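Local coordinates for protein dihydrofolate reductase (Schistosoma mansoni, PDB 3VCO) that catalyses the NADPH-dependent reduction of 7,8-dihydrofolate to tetrahydrofolate, which supports thymidylate, purine and glycine synthesis, at residues 33-38 with 132-137; 139-144 with 164-169. One frame throughout, in Å; residues are numbered along the deposited sequence.

Contact 1: 33-38 with 132-137; sequences WGIGKG and GGYRLY
Ile35 meets Tyr134 and Tyr137 through a single methyl, CD1, so the contact shows how one extended aliphatic branch can bridge a loop and the first turn of a helix. With CG1 anti to the carbonyl carbon (chi1 -61°) and CD1 continuing the chain outward, the branch bridges a gap across which the nearest CA atoms, those of Ile35 and Tyr134, stand 8.1 Å apart. CD1 lies 4.0 Å from CD2 of Tyr137 and 4.1 Å from CE2 of Tyr137. The methyl sits at the edge of that ring, near its plane, and the two side chains pass each other at a slant. Toward Tyr134 the nearest atom is CB, 4.2 Å from Ile35 CD1, and again the methyl keeps near the ring plane, at the edge. Tyr137 carries its polar end elsewhere: its OH hydrogen-bonds the carbonyl O of Val26 in strand 23-29, which anchors the ring that Ile35 touches. Gly133 is the N-cap of the helix, and its O accepts the bond from Tyr137 N. Gly34 to Gly38 and all of 132-137 probably belong to the NADP(+) site. No hydrogen bond spans the segments; their link is the van der Waals contact of one methyl with two tyrosines.

Contact 2: 139-144 with 164-169; sequences EALKQS and YFPKVD
Leu141, on the last turn of helix 134-142, inserts its CD1 methyl among Phe165, Pro166 and Val168, and every contact across the two segments is apolar. CD1 is 3.5 Å from CE2 of Phe165 and equally near CZ of the same ring, which it approaches obliquely while the two side chains run at about a right angle. Pro166 adds its CB, 3.6 Å from Leu141 CD1, and Val168 its CG2, 3.9 Å from the same methyl. One leucine branch thus collects three partners from a loop without regular structure. With CG anti to the backbone N (chi1 -163°), the end of the Phe165 ring comes closer to the helix than its first bond would suggest. Within the loop, Pro166 CD lies 3.3 Å above one face of that ring, toward its rim.

No hydrogen bond crosses between the segments; within them, the helix end is held by Gln143. This first residue to leave helical geometry folds back so that its NE2 donates to Ala140 O (3.1 Å, 155° at the hydrogen), while its OE1 accepts from the backbone N of Ile145 and of Tyr146; both ends of the amide are engaged, which should fix its rotation. Phe165 also packs on Val25 and Val27 of strand 23-29. This is helix-to-loop packing over the central sheet of the dihydrofolate reductase fold, beside the inferred cofactor site.

In sequence the two contacts follow one another, 33-38 and 132-137 preceding 139-144 and 164-169, yet they adjoin in space, with centres 11 Å apart. Helix 134-142 serves both: its first turn contributes to contact 1 and its last to contact 2. The loop segments 33-38 and 164-169 also meet directly, Trp33 O lying 2.9 Å from Phe165 N in a probable hydrogen bond, and Ile35 CG1 packs near that same nitrogen. Together the contacts join the loop after strand 23-29, the helix after strand 125-130 and the loop after strand 148-156, three neighbouring parallel strands of the mixed sheet, so the loop and helix start that probably bind NADP(+) pack against the 164-169 loop.

Contact 1: 33-38 with 132-137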
ATOM      1  N   TRP A  33      -3.983  -7.394 -13.848  1.00 42.87           N
ATOM      2  CA  TRP A  33      -3.771  -6.288 -12.919  1.00 48.70           C
ATOM      3  C   TRP A  33      -4.984  -5.328 -12.795  1.00 54.25           C
ATOM      4  O   TRP A  33      -4.817  -4.108 -12.773  1.00 56.46           O
ATOM      5  CB  TRP A  33      -2.436  -5.549 -13.189  1.00 57.80           C
ATOM      6  CG  TRP A  33      -1.157  -6.377 -12.914  1.00 55.95           C
ATOM      7  CD1 TRP A  33      -0.795  -7.582 -13.501  1.00 64.23           C
ATOM      8  CD2 TRP A  33      -0.072  -6.034 -12.031  1.00 55.08           C
ATOM      9  NE1 TRP A  33       0.426  -7.997 -13.019  1.00 62.66           N
ATOM     10  CE2 TRP A  33       0.888  -7.064 -12.111  1.00 57.58           C
ATOM     11  CE3 TRP A  33       0.177  -4.959 -11.171  1.00 53.33           C
ATOM     12  CZ2 TRP A  33       2.081  -7.040 -11.365  1.00 46.58           C
ATOM     13  CZ3 TRP A  33       1.367  -4.954 -10.421  1.00 49.53           C
ATOM     14  CH2 TRP A  33       2.287  -5.988 -10.528  1.00 43.95           C
ATOM     15  N   GLY A  34      -6.196  -5.892 -12.723  1.00 43.48           N
ATOM     16  CA  GLY A  34      -7.327  -5.193 -12.121  1.00 38.26           C
ATOM     17  C   GLY A  34      -7.068  -5.005 -10.609  1.00 34.92           C
ATOM     18  O   GLY A  34      -6.535  -5.897  -9.939  1.00 36.43           O
ATOM     19  N   ILE A  35      -7.418  -3.849 -10.063  1.00 34.51           N
ATOM     20  CA  ILE A  35      -7.126  -3.575  -8.638  1.00 37.94           C
ATOM     21  C   ILE A  35      -8.106  -4.295  -7.675  1.00 54.12           C
ATOM     22  O   ILE A  35      -9.326  -4.155  -7.810  1.00 52.70           O
ATOM     23  CB  ILE A  35      -7.109  -2.049  -8.320  1.00 51.01           C
ATOM     24  CG1 ILE A  35      -6.033  -1.337  -9.130  1.00 44.17           C
ATOM     25  CG2 ILE A  35      -6.886  -1.807  -6.827  1.00 51.56           C
ATOM     26  CD1 ILE A  35      -5.995   0.148  -8.907  1.00 41.91           C
ATOM     27  N   GLY A  36      -7.544  -5.047  -6.718  1.00 54.00           N
ATOM     28  CA  GLY A  36      -8.296  -5.757  -5.699  1.00 47.15           C
ATOM     29  C   GLY A  36      -8.910  -4.840  -4.653  1.00 47.63           C
ATOM     30  O   GLY A  36      -8.322  -4.615  -3.579  1.00 46.42           O
ATOM     31  N   LYS A  37     -10.089  -4.303  -4.985  1.00 45.16           N
ATOM     32  CA  LYS A  37     -10.841  -3.408  -4.117  1.00 47.48           C
ATOM     33  C   LYS A  37     -12.338  -3.641  -4.352  1.00 61.83           C
ATOM     34  O   LYS A  37     -12.725  -4.370  -5.273  1.00 65.73           O
ATOM     35  CB  LYS A  37     -10.483  -1.957  -4.435  1.00 47.35           C
ATOM     36  CG  LYS A  37     -11.185  -1.449  -5.679  1.00 56.58           C
ATOM     37  CD  LYS A  37     -10.852  -0.018  -5.982  1.00 55.56           C
ATOM     38  CE  LYS A  37     -11.635   0.464  -7.171  1.00 50.09           C
ATOM     39  NZ  LYS A  37     -13.012   0.897  -6.826  1.00 55.28           N
ATOM     40  N   GLY A  38     -13.178  -3.018  -3.531  1.00 65.91           N
ATOM     41  CA  GLY A  38     -14.608  -3.256  -3.582  1.00 72.33           C
ATOM     42  C   GLY A  38     -15.000  -4.459  -2.735  1.00 76.98           C
ATOM     43  O   GLY A  38     -14.189  -5.375  -2.521  1.00 63.43           O
ATOM     44  N   GLY A 132      -2.880   2.737  -1.732  1.00 31.04           N
ATOM     45  CA  GLY A 132      -3.966   2.800  -2.654  1.00 37.11           C
ATOM     46  C   GLY A 132      -4.646   4.095  -2.702  1.00 39.14           C
ATOM     47  O   GLY A 132      -4.379   5.006  -1.906  1.00 36.29           O
ATOM     48  N   GLY A 133      -5.643   4.052  -3.577  1.00 48.70           N
ATOM     49  CA  GLY A 133      -5.899   5.080  -4.524  1.00 49.90           C
ATOM     50  C   GLY A 133      -5.261   4.660  -5.831  1.00 34.75           C
ATOM     51  O   GLY A 133      -4.049   4.573  -5.940  1.00 38.40           O
ATOM     52  N   TYR A 134      -6.075   4.390  -6.838  1.00 38.07           N
ATOM     53  CA  TYR A 134      -5.562   4.401  -8.202  1.00 37.06           C
ATOM     54  C   TYR A 134      -4.746   5.682  -8.474  1.00 29.85           C
ATOM     55  O   TYR A 134      -3.668   5.603  -8.995  1.00 34.06           O
ATOM     56  CB  TYR A 134      -6.702   4.298  -9.251  1.00 37.24           C
ATOM     57  CG  TYR A 134      -6.168   4.570 -10.646  1.00 45.08           C
ATOM     58  CD1 TYR A 134      -6.263   5.846 -11.221  1.00 52.69           C
ATOM     59  CD2 TYR A 134      -5.523   3.568 -11.372  1.00 39.88           C
ATOM     60  CE1 TYR A 134      -5.761   6.109 -12.496  1.00 54.96           C
ATOM     61  CE2 TYR A 134      -5.011   3.823 -12.645  1.00 44.44           C
ATOM     62  CZ  TYR A 134      -5.137   5.101 -13.205  1.00 54.04           C
ATOM     63  OH  TYR A 134      -4.630   5.378 -14.464  1.00 58.91           O
ATOM     64  N   ARG A 135      -5.281   6.856  -8.150  1.00 31.60           N
ATOM     65  CA  ARG A 135      -4.529   8.101  -8.372  1.00 43.58           C
ATOM     66  C   ARG A 135      -3.163   8.183  -7.682  1.00 38.28           C
ATOM     67  O   ARG A 135      -2.213   8.746  -8.236  1.00 34.64           O
ATOM     68  CB  ARG A 135      -5.355   9.315  -7.998  1.00 48.06           C
ATOM     69  CG  ARG A 135      -6.120   9.879  -9.202  1.00 60.85           C
ATOM     70  CD  ARG A 135      -7.214  10.846  -8.759  1.00 68.45           C
ATOM     71  NE  ARG A 135      -8.073  10.224  -7.760  1.00 73.82           N
ATOM     72  CZ  ARG A 135      -8.677  10.882  -6.779  1.00 80.07           C
ATOM     73  NH1 ARG A 135      -8.529  12.199  -6.668  1.00 82.55           N
ATOM     74  NH2 ARG A 135      -9.439  10.223  -5.918  1.00 80.74           N
ATOM     75  N   LEU A 136      -3.066   7.622  -6.483  1.00 32.25           N
ATOM     76  CA  LEU A 136      -1.782   7.607  -5.756  1.00 28.90           C
ATOM     77  C   LEU A 136      -0.822   6.602  -6.344  1.00 30.65           C
ATOM     78  O   LEU A 136       0.380   6.860  -6.460  1.00 29.95           O
ATOM     79  CB  LEU A 136      -2.003   7.297  -4.281  1.00 27.49           C
ATOM     80  CG  LEU A 136      -2.655   8.384  -3.406  1.00 40.24           C
ATOM     81  CD1 LEU A 136      -2.473   8.073  -1.951  1.00 33.84           C
ATOM     82  CD2 LEU A 136      -2.099   9.776  -3.703  1.00 41.83           C
ATOM     83  N   TYR A 137      -1.340   5.419  -6.678  1.00 31.67           N
ATOM     84  CA  TYR A 137      -0.512   4.435  -7.358  1.00 29.65           C
ATOM     85  C   TYR A 137      -0.004   5.075  -8.621  1.00 28.99           C
ATOM     86  O   TYR A 137       1.130   4.894  -9.005  1.00 30.60           O
ATOM     87  CB  TYR A 137      -1.346   3.237  -7.783  1.00 29.45           C
ATOM     88  CG  TYR A 137      -1.808   2.342  -6.659  1.00 25.08           C
ATOM     89  CD1 TYR A 137      -0.990   2.078  -5.577  1.00 25.34           C
ATOM     90  CD2 TYR A 137      -3.066   1.703  -6.720  1.00 31.40           C
ATOM     91  CE1 TYR A 137      -1.408   1.214  -4.568  1.00 25.89           C
ATOM     92  CE2 TYR A 137      -3.496   0.847  -5.699  1.00 31.96           C
ATOM     93  CZ  TYR A 137      -2.658   0.626  -4.623  1.00 29.86           C
ATOM     94  OH  TYR A 137      -3.062  -0.236  -3.615  1.00 29.73           O
TER

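Contact 2: 139-144 with 164-169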
ATOM      1  N   GLU A 139       0.467   8.248  -9.520  1.00 38.53           N
ATOM      2  CA  GLU A 139       1.520   9.241  -9.257  1.00 36.78           C
ATOM      3  C   GLU A 139       2.808   8.621  -8.798  1.00 33.70           C
ATOM      4  O   GLU A 139       3.888   9.025  -9.240  1.00 36.19           O
ATOM      5  CB  GLU A 139       1.058  10.287  -8.251  1.00 38.80           C
ATOM      6  CG  GLU A 139       0.161  11.325  -8.930  1.00 53.19           C
ATOM      7  CD  GLU A 139      -0.598  12.146  -7.938  1.00 66.73           C
ATOM      8  OE1 GLU A 139      -0.194  12.142  -6.754  1.00 59.22           O
ATOM      9  OE2 GLU A 139      -1.598  12.788  -8.343  1.00 77.96           O
ATOM     10  N   ALA A 140       2.702   7.633  -7.911  1.00 26.16           N
ATOM     11  CA  ALA A 140       3.883   6.909  -7.452  1.00 28.34           C
ATOM     12  C   ALA A 140       4.639   6.206  -8.557  1.00 30.10           C
ATOM     13  O   ALA A 140       5.870   6.163  -8.551  1.00 33.06           O
ATOM     14  CB  ALA A 140       3.481   5.888  -6.344  1.00 33.57           C
ATOM     15  N   LEU A 141       3.919   5.614  -9.507  1.00 28.35           N
ATOM     16  CA  LEU A 141       4.593   4.882 -10.584  1.00 25.36           C
ATOM     17  C   LEU A 141       5.143   5.815 -11.659  1.00 36.29           C
ATOM     18  O   LEU A 141       6.130   5.501 -12.295  1.00 40.27           O
ATOM     19  CB  LEU A 141       3.602   3.916 -11.281  1.00 35.14           C
ATOM     20  CG  LEU A 141       3.417   2.666 -10.402  1.00 38.50           C
ATOM     21  CD1 LEU A 141       2.280   1.820 -10.923  1.00 39.75           C
ATOM     22  CD2 LEU A 141       4.724   1.898 -10.407  1.00 37.16           C
ATOM     23  N   LYS A 142       4.460   6.932 -11.883  1.00 27.60           N
ATOM     24  CA  LYS A 142       4.781   7.832 -12.995  1.00 31.47           C
ATOM     25  C   LYS A 142       6.003   8.742 -12.697  1.00 38.60           C
ATOM     26  O   LYS A 142       6.687   9.173 -13.622  1.00 39.99           O
ATOM     27  CB  LYS A 142       3.544   8.679 -13.371  1.00 34.90           C
ATOM     28  CG  LYS A 142       3.609   9.414 -14.721  1.00 46.66           C
ATOM     29  CD  LYS A 142       2.224   9.811 -15.347  1.00 81.92           C
ATOM     30  CE  LYS A 142       1.891   9.017 -16.656  1.00 58.15           C
ATOM     31  NZ  LYS A 142       0.887   9.674 -17.597  1.00 63.13           N
ATOM     32  N   GLN A 143       6.260   9.060 -11.431  1.00 36.31           N
ATOM     33  CA  GLN A 143       7.426   9.909 -11.096  1.00 33.91           C
ATOM     34  C   GLN A 143       8.752   9.209 -11.400  1.00 38.40           C
ATOM     35  O   GLN A 143       8.852   7.990 -11.306  1.00 37.03           O
ATOM     36  CB  GLN A 143       7.383  10.457  -9.648  1.00 29.21           C
ATOM     37  CG  GLN A 143       7.297   9.379  -8.494  1.00 28.55           C
ATOM     38  CD  GLN A 143       8.652   8.668  -8.256  1.00 34.31           C
ATOM     39  OE1 GLN A 143       9.688   9.289  -8.369  1.00 36.08           O
ATOM     40  NE2 GLN A 143       8.627   7.370  -7.941  1.00 31.00           N
ATOM     41  N   SER A 144       9.755  10.000 -11.778  1.00 37.59           N
ATOM     42  CA  SER A 144      11.042   9.502 -12.237  1.00 43.72           C
ATOM     43  C   SER A 144      12.179   9.997 -11.351  1.00 42.06           C
ATOM     44  O   SER A 144      13.247  10.353 -11.849  1.00 54.43           O
ATOM     45  CB  SER A 144      11.263   9.945 -13.681  1.00 48.04           C
ATOM     46  OG  SER A 144      10.881  11.302 -13.892  1.00 54.85           O
ATOM     47  N   TYR A 164      -8.340  -0.500 -12.991  1.00 50.50           N
ATOM     48  CA  TYR A 164      -7.028  -1.083 -13.290  1.00 43.27           C
ATOM     49  C   TYR A 164      -5.859  -0.407 -12.657  1.00 44.76           C
ATOM     50  O   TYR A 164      -5.840   0.795 -12.484  1.00 51.74           O
ATOM     51  CB  TYR A 164      -6.803  -1.265 -14.793  1.00 46.09           C
ATOM     52  CG  TYR A 164      -7.683  -2.381 -15.335  1.00 51.51           C
ATOM     53  CD1 TYR A 164      -7.205  -3.695 -15.428  1.00 44.75           C
ATOM     54  CD2 TYR A 164      -8.994  -2.135 -15.731  1.00 59.90           C
ATOM     55  CE1 TYR A 164      -8.009  -4.735 -15.896  1.00 45.68           C
ATOM     56  CE2 TYR A 164      -9.814  -3.177 -16.208  1.00 66.87           C
ATOM     57  CZ  TYR A 164      -9.309  -4.465 -16.280  1.00 68.75           C
ATOM     58  OH  TYR A 164     -10.097  -5.489 -16.749  1.00 79.57           O
ATOM     59  N   PHE A 165      -4.881  -1.218 -12.297  1.00 34.24           N
ATOM     60  CA  PHE A 165      -3.595  -0.731 -11.864  1.00 34.83           C
ATOM     61  C   PHE A 165      -2.917   0.001 -13.021  1.00 39.85           C
ATOM     62  O   PHE A 165      -3.110  -0.332 -14.186  1.00 47.21           O
ATOM     63  CB  PHE A 165      -2.752  -1.900 -11.380  1.00 38.95           C
ATOM     64  CG  PHE A 165      -1.565  -1.494 -10.549  1.00 36.82           C
ATOM     65  CD1 PHE A 165      -1.742  -0.936  -9.282  1.00 30.98           C
ATOM     66  CD2 PHE A 165      -0.265  -1.651 -11.045  1.00 36.09           C
ATOM     67  CE1 PHE A 165      -0.629  -0.559  -8.501  1.00 30.22           C
ATOM     68  CE2 PHE A 165       0.840  -1.263 -10.275  1.00 31.72           C
ATOM     69  CZ  PHE A 165       0.654  -0.697  -9.028  1.00 31.87           C
ATOM     70  N   PRO A 166      -2.146   1.046 -12.699  1.00 42.74           N
ATOM     71  CA  PRO A 166      -1.434   1.844 -13.714  1.00 44.27           C
ATOM     72  C   PRO A 166      -0.538   0.943 -14.539  1.00 44.14           C
ATOM     73  O   PRO A 166      -0.197  -0.126 -14.066  1.00 44.62           O
ATOM     74  CB  PRO A 166      -0.600   2.822 -12.870  1.00 42.79           C
ATOM     75  CG  PRO A 166      -1.405   3.011 -11.642  1.00 43.53           C
ATOM     76  CD  PRO A 166      -2.122   1.679 -11.368  1.00 34.09           C
ATOM     77  N   LYS A 167      -0.212   1.326 -15.770  1.00 50.49           N
ATOM     78  CA  LYS A 167       0.666   0.503 -16.599  1.00 49.49           C
ATOM     79  C   LYS A 167       2.047   0.320 -15.964  1.00 52.28           C
ATOM     80  O   LYS A 167       2.649   1.266 -15.457  1.00 50.88           O
ATOM     81  CB  LYS A 167       0.815   1.077 -18.015  1.00 61.48           C
ATOM     82  CG  LYS A 167      -0.482   1.542 -18.662  1.00 74.27           C
ATOM     83  CD  LYS A 167      -1.582   0.488 -18.608  1.00 80.05           C
ATOM     84  CE  LYS A 167      -2.761   0.934 -19.477  1.00 88.17           C
ATOM     85  NZ  LYS A 167      -3.071   2.387 -19.289  1.00 88.46           N
ATOM     86  N   VAL A 168       2.522  -0.919 -15.967  1.00 50.45           N
ATOM     87  CA  VAL A 168       3.871  -1.258 -15.522  1.00 43.91           C
ATOM     88  C   VAL A 168       4.355  -2.235 -16.589  1.00 45.60           C
ATOM     89  O   VAL A 168       3.536  -2.986 -17.141  1.00 48.17           O
ATOM     90  CB  VAL A 168       3.853  -2.026 -14.186  1.00 46.93           C
ATOM     91  CG1 VAL A 168       5.259  -2.180 -13.659  1.00 46.57           C
ATOM     92  CG2 VAL A 168       2.987  -1.329 -13.162  1.00 50.18           C
ATOM     93  N   ASP A 169       5.651  -2.250 -16.896  1.00 43.64           N
ATOM     94  CA  ASP A 169       6.171  -3.349 -17.734  1.00 56.52           C
ATOM     95  C   ASP A 169       6.658  -4.507 -16.846  1.00 55.55           C
ATOM     96  O   ASP A 169       7.819  -4.521 -16.380  1.00 47.08           O
ATOM     97  CB  ASP A 169       7.228  -2.879 -18.739  1.00 72.28           C
ATOM     98  CG  ASP A 169       8.218  -1.909 -18.140  1.00 85.88           C
ATOM     99  OD1 ASP A 169       9.255  -1.657 -18.799  1.00 90.18           O
ATOM    100  OD2 ASP A 169       7.961  -1.400 -17.021  1.00 88.56           O
TER